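Side-chain contacts in uncharacterized protein (Pyrococcus horikoshii, PDB 1ZJJ), which is uncharacterised but is probably a magnesium-dependent phosphatase of the haloacid dehalogenase superfamily: residues Ala37-Asn42 with Glu194-Met199; Ala173-Val176 with Val180-Ile183. One frame throughout, in Å; residues are numbered along the deposited sequence.

The two contacts belong to different parts of the chain, contact 1 on the six-stranded parallel sheet, contact 2 beside the four-stranded one. Contact 1 joins strand 36-40 to helix 190-199, bringing together segments more than 150 residues apart. Contact 2 is nested inside the loop that this closes: it is a short-range meeting of helix 167-178 with the connection leading into strand 183-184, the outermost strand of the four-stranded sheet within this chain. The centres of contacts 1 and 2 are about 24 Å apart and their nearest atoms about 9 Å. The insertion of one sheet between the elements of the other fits a haloacid dehalogenase core carrying a cap domain; contact 1 is buried, contact 2 is at the surface.

Contact 1: residues Ala37-Asn42 with Glu194-Met199; sequences AFLTNN and EVVREM
No hydrogen bond joins Leu39 and Ala37 to their helical partners Val196 and Met199; a polar bond within 37-42 lies just beyond them, where Asn42 N donates to Thr40 OG1 at 3.1 Å with an N-H...O angle of 161°. The backbone N two residues on thus bonds back to the hydroxyl, an ST turn. The contact itself is wholly apolar. Leu39 swings its CG anti to the backbone N (chi1 -173°), which carries the isobutyl fork out to the helix, and both of its methyls meet a single methyl of Val196: CD2 lies 3.9 Å from Val196 CG2 and CD1 4.1 Å from the same Val196 CG2. The two side chains cross at about a right angle. The side chain of Leu39 is also about 6 Å from that of Asp7, a magnesium ligand. Nearly one helical turn further on, Met199 runs extended through its first two torsions and bends only at the last (chi3 -52°), and it is the sulfur that makes the approach, Met199 SD standing 4.0 Å from Ala37 CB. Alternate strand residues thus meet helix residues three apart, as expected where a helix covers one face of a sheet. Ile5 of strand 2-6 and Ile67 of strand 66-68 extend the same apolar layer beside Leu39. Backbone hydrogen bonds of Ala37 and Leu39 to strand 2-6, and of Phe38 to Ile65 and Ile67, set strand 36-40 between strands 2-6 and 66-68, with helix 190-199 over one face and helix 47-56 packing on Phe38 through Leu54.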
loop_
_atom_site.group_PDB
_atom_site.type_symbol
_atom_site.label_atom_id
_atom_site.label_comp_id
_atom_site.label_asym_id
_atom_site.label_seq_id
_atom_site.Cartn_x
_atom_site.Cartn_y
_atom_site.Cartn_z
ATOM N N ALA B 37 -1.723 32.356 4.437
ATOM C CA ALA B 37 -2.571 31.340 3.830
ATOM C C ALA B 37 -2.441 30.057 4.628
ATOM O O ALA B 37 -1.433 29.831 5.298
ATOM C CB ALA B 37 -2.162 31.107 2.385
ATOM N N PHE B 38 -3.476 29.229 4.572
ATOM C CA PHE B 38 -3.470 27.960 5.273
ATOM C C PHE B 38 -3.202 26.892 4.212
ATOM O O PHE B 38 -3.721 26.968 3.090
ATOM C CB PHE B 38 -4.812 27.749 5.981
ATOM C CG PHE B 38 -5.120 28.800 7.032
ATOM C CD1 PHE B 38 -4.122 29.647 7.511
ATOM C CD2 PHE B 38 -6.401 28.921 7.560
ATOM C CE1 PHE B 38 -4.396 30.600 8.501
ATOM C CE2 PHE B 38 -6.686 29.868 8.552
ATOM C CZ PHE B 38 -5.678 30.710 9.023
ATOM N N LEU B 39 -2.385 25.906 4.560
ATOM C CA LEU B 39 -2.008 24.879 3.603
ATOM C C LEU B 39 -2.095 23.475 4.182
ATOM O O LEU B 39 -1.227 23.070 4.957
ATOM C CB LEU B 39 -0.571 25.161 3.128
ATOM C CG LEU B 39 0.020 24.326 1.983
ATOM C CD1 LEU B 39 -0.668 24.728 0.690
ATOM C CD2 LEU B 39 1.527 24.560 1.866
ATOM N N THR B 40 -3.135 22.733 3.798
ATOM C CA THR B 40 -3.319 21.370 4.288
ATOM C C THR B 40 -3.162 20.293 3.207
ATOM O O THR B 40 -3.614 20.470 2.071
ATOM C CB THR B 40 -4.709 21.191 4.939
ATOM O OG1 THR B 40 -4.849 19.842 5.398
ATOM C CG2 THR B 40 -5.820 21.493 3.941
ATOM N N ASN B 41 -2.510 19.187 3.573
ATOM C CA ASN B 41 -2.300 18.048 2.693
ATOM C C ASN B 41 -3.572 17.213 2.563
ATOM O O ASN B 41 -3.683 16.329 1.724
ATOM C CB ASN B 41 -1.173 17.195 3.277
ATOM C CG ASN B 41 0.117 17.515 2.569
ATOM O OD1 ASN B 41 0.189 18.395 1.716
ATOM N ND2 ASN B 41 1.171 16.772 2.948
ATOM N N ASN B 42 -4.538 17.481 3.433
ATOM C CA ASN B 42 -5.777 16.709 3.434
ATOM C C ASN B 42 -6.620 17.074 2.213
ATOM O O ASN B 42 -6.826 18.250 1.928
ATOM C CB ASN B 42 -6.560 16.978 4.724
ATOM C CG ASN B 42 -7.560 15.881 5.039
ATOM O OD1 ASN B 42 -8.421 15.555 4.222
ATOM N ND2 ASN B 42 -7.448 15.304 6.233
ATOM N N GLU B 194 4.501 25.402 -5.849
ATOM C CA GLU B 194 4.144 26.154 -7.041
ATOM C C GLU B 194 2.840 26.896 -6.800
ATOM O O GLU B 194 2.680 28.034 -7.229
ATOM C CB GLU B 194 4.019 25.220 -8.250
ATOM C CG GLU B 194 3.513 25.907 -9.499
ATOM C CD GLU B 194 3.617 25.032 -10.735
ATOM O OE1 GLU B 194 3.255 23.842 -10.660
ATOM O OE2 GLU B 194 4.052 25.541 -11.786
ATOM N N VAL B 195 1.906 26.258 -6.101
ATOM C CA VAL B 195 0.627 26.903 -5.809
ATOM C C VAL B 195 0.769 28.074 -4.834
ATOM O O VAL B 195 0.174 29.131 -5.032
ATOM C CB VAL B 195 -0.394 25.888 -5.251
ATOM C CG1 VAL B 195 -1.645 26.610 -4.785
ATOM C CG2 VAL B 195 -0.758 24.886 -6.337
ATOM N N VAL B 196 1.555 27.880 -3.781
ATOM C CA VAL B 196 1.787 28.935 -2.795
ATOM C C VAL B 196 2.438 30.136 -3.477
ATOM O O VAL B 196 2.040 31.276 -3.267
ATOM C CB VAL B 196 2.716 28.439 -1.653
ATOM C CG1 VAL B 196 3.163 29.615 -0.788
ATOM C CG2 VAL B 196 1.993 27.403 -0.797
ATOM N N ARG B 197 3.444 29.858 -4.299
ATOM C CA ARG B 197 4.182 30.893 -5.014
ATOM C C ARG B 197 3.335 31.726 -5.943
ATOM O O ARG B 197 3.542 32.929 -6.097
ATOM C CB ARG B 197 5.312 30.266 -5.824
ATOM C CG ARG B 197 6.647 30.501 -5.206
ATOM C CD ARG B 197 6.834 31.981 -5.000
ATOM N NE ARG B 197 7.930 32.249 -4.093
ATOM C CZ ARG B 197 8.027 33.320 -3.319
ATOM N NH1 ARG B 197 7.087 34.252 -3.318
ATOM N NH2 ARG B 197 9.090 33.445 -2.554
ATOM N N GLU B 198 2.405 31.050 -6.591
ATOM C CA GLU B 198 1.480 31.652 -7.527
ATOM C C GLU B 198 0.589 32.662 -6.793
ATOM O O GLU B 198 0.241 33.712 -7.330
ATOM C CB GLU B 198 0.654 30.511 -8.169
ATOM C CG GLU B 198 -0.656 30.886 -8.840
ATOM C CD GLU B 198 -0.484 31.844 -9.981
ATOM O OE1 GLU B 198 0.599 31.866 -10.599
ATOM O OE2 GLU B 198 -1.444 32.593 -10.259
ATOM N N MET B 199 0.253 32.346 -5.547
ATOM C CA MET B 199 -0.596 33.217 -4.730
ATOM C C MET B 199 0.201 34.410 -4.179
ATOM O O MET B 199 -0.285 35.530 -4.141
ATOM C CB MET B 199 -1.182 32.438 -3.559
ATOM C CG MET B 199 -2.126 33.254 -2.693
ATOM S SD MET B 199 -2.851 32.292 -1.348
ATOM C CE MET B 199 -3.487 30.893 -2.261
#

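Contact 2: residues Ala173-Val176 with Val180-Ile183; sequences ALKV and VEPI
Lys175 carries this contact, its long side chain reaching from the helix over the backbone of Val180 and the ring of Pro182. The chain leaves with CG anti to the backbone N (chi1 180°), stays extended through chi2 and turns at chi3 (63°), which lays its middle carbons against the connection and takes the ammonium group beyond it. Lys175 CG comes within 3.7 Å of Val180 O, a contact of a methylene with a carbonyl oxygen. Next along, Lys175 CD rests 3.9 Å from Pro182 CD, the ring methylene bonded to the proline nitrogen, the two side chains meeting at a slant. Val180 takes part through its backbone; its isopropyl group packs instead on Ile142 of helix 132-143 and Phe148 of strand 147-150, and Phe148 also touches Pro182.

Glu181 completes the group at the solvent side. Its CB leaves the main chain away from the helix, but a bend at chi2 (62°) turns the carboxylate back, so that it runs beside the lysine and points the same way. The charged ends stay 4.8 Å apart, from Lys175 NZ to Glu181 OE2, too far for direct contact. A water fills the step between them: it accepts from Lys175 NZ at 3.0 Å and donates to Glu181 OE2 at 2.8 Å.

Thr178 OG1 secures the turn between the segments, bonding to Leu174 O and Val180 N, and the helix also meets the second subunit, Ala173 packing on Ala173 of that chain. The chemistry is that of an exposed lysine used in two ways: its methylenes pack on one ring carbon of Pro182 and on the carbonyl oxygen of Val180, while its charge faces an opposite one across water, an attraction that solvent probably weakens.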
loop_
_atom_site.group_PDB
_atom_site.type_symbol
_atom_site.label_atom_id
_atom_site.label_comp_id
_atom_site.label_asym_id
_atom_site.label_seq_id
_atom_site.Cartn_x
_atom_site.Cartn_y
_atom_site.Cartn_z
ATOM N N ALA B 173 0.327 1.406 -2.089
ATOM C CA ALA B 173 -0.229 0.171 -2.636
ATOM C C ALA B 173 -0.276 0.234 -4.164
ATOM O O ALA B 173 0.086 -0.725 -4.841
ATOM C CB ALA B 173 -1.626 -0.066 -2.084
ATOM N N LEU B 174 -0.712 1.369 -4.704
ATOM C CA LEU B 174 -0.804 1.529 -6.152
ATOM C C LEU B 174 0.571 1.598 -6.808
ATOM O O LEU B 174 0.743 1.160 -7.946
ATOM C CB LEU B 174 -1.631 2.768 -6.489
ATOM C CG LEU B 174 -3.123 2.586 -6.213
ATOM C CD1 LEU B 174 -3.850 3.890 -6.463
ATOM C CD2 LEU B 174 -3.678 1.463 -7.101
ATOM N N LYS B 175 1.553 2.134 -6.088
ATOM C CA LYS B 175 2.915 2.208 -6.611
ATOM C C LYS B 175 3.429 0.779 -6.815
ATOM O O LYS B 175 4.071 0.471 -7.822
ATOM C CB LYS B 175 3.825 2.948 -5.626
ATOM C CG LYS B 175 5.276 3.074 -6.081
ATOM C CD LYS B 175 6.065 4.008 -5.163
ATOM C CE LYS B 175 6.133 3.462 -3.741
ATOM N NZ LYS B 175 6.717 4.421 -2.757
ATOM N N VAL B 176 3.139 -0.089 -5.849
ATOM C CA VAL B 176 3.556 -1.487 -5.924
ATOM C C VAL B 176 2.790 -2.255 -6.998
ATOM O O VAL B 176 3.373 -3.048 -7.735
ATOM C CB VAL B 176 3.367 -2.192 -4.564
ATOM C CG1 VAL B 176 3.494 -3.707 -4.720
ATOM C CG2 VAL B 176 4.410 -1.686 -3.594
ATOM N N VAL B 180 4.709 2.059 -11.114
ATOM C CA VAL B 180 4.842 3.410 -11.640
ATOM C C VAL B 180 5.070 4.390 -10.484
ATOM O O VAL B 180 4.433 4.289 -9.438
ATOM C CB VAL B 180 3.571 3.830 -12.410
ATOM C CG1 VAL B 180 3.604 5.323 -12.708
ATOM C CG2 VAL B 180 3.471 3.033 -13.699
ATOM N N GLU B 181 5.981 5.335 -10.685
ATOM C CA GLU B 181 6.303 6.334 -9.670
ATOM C C GLU B 181 5.249 7.440 -9.703
ATOM O O GLU B 181 5.152 8.178 -10.676
ATOM C CB GLU B 181 7.684 6.916 -9.961
ATOM C CG GLU B 181 8.305 7.669 -8.810
ATOM C CD GLU B 181 8.537 6.777 -7.608
ATOM O OE1 GLU B 181 9.150 5.699 -7.775
ATOM O OE2 GLU B 181 8.110 7.155 -6.498
ATOM N N PRO B 182 4.454 7.581 -8.631
ATOM C CA PRO B 182 3.417 8.619 -8.605
ATOM C C PRO B 182 3.925 10.053 -8.540
ATOM O O PRO B 182 5.006 10.321 -8.021
ATOM C CB PRO B 182 2.614 8.274 -7.362
ATOM C CG PRO B 182 3.681 7.768 -6.424
ATOM C CD PRO B 182 4.520 6.872 -7.339
ATOM N N ILE B 183 3.128 10.970 -9.074
ATOM C CA ILE B 183 3.451 12.387 -9.016
ATOM C C ILE B 183 2.694 12.837 -7.767
ATOM O O ILE B 183 1.463 12.862 -7.763
ATOM C CB ILE B 183 2.917 13.118 -10.253
ATOM C CG1 ILE B 183 3.692 12.661 -11.489
ATOM C CG2 ILE B 183 3.043 14.617 -10.077
ATOM C CD1 ILE B 183 3.160 13.221 -12.782
HETATM O O HOH W 1 8.893 5.143 -4.690
#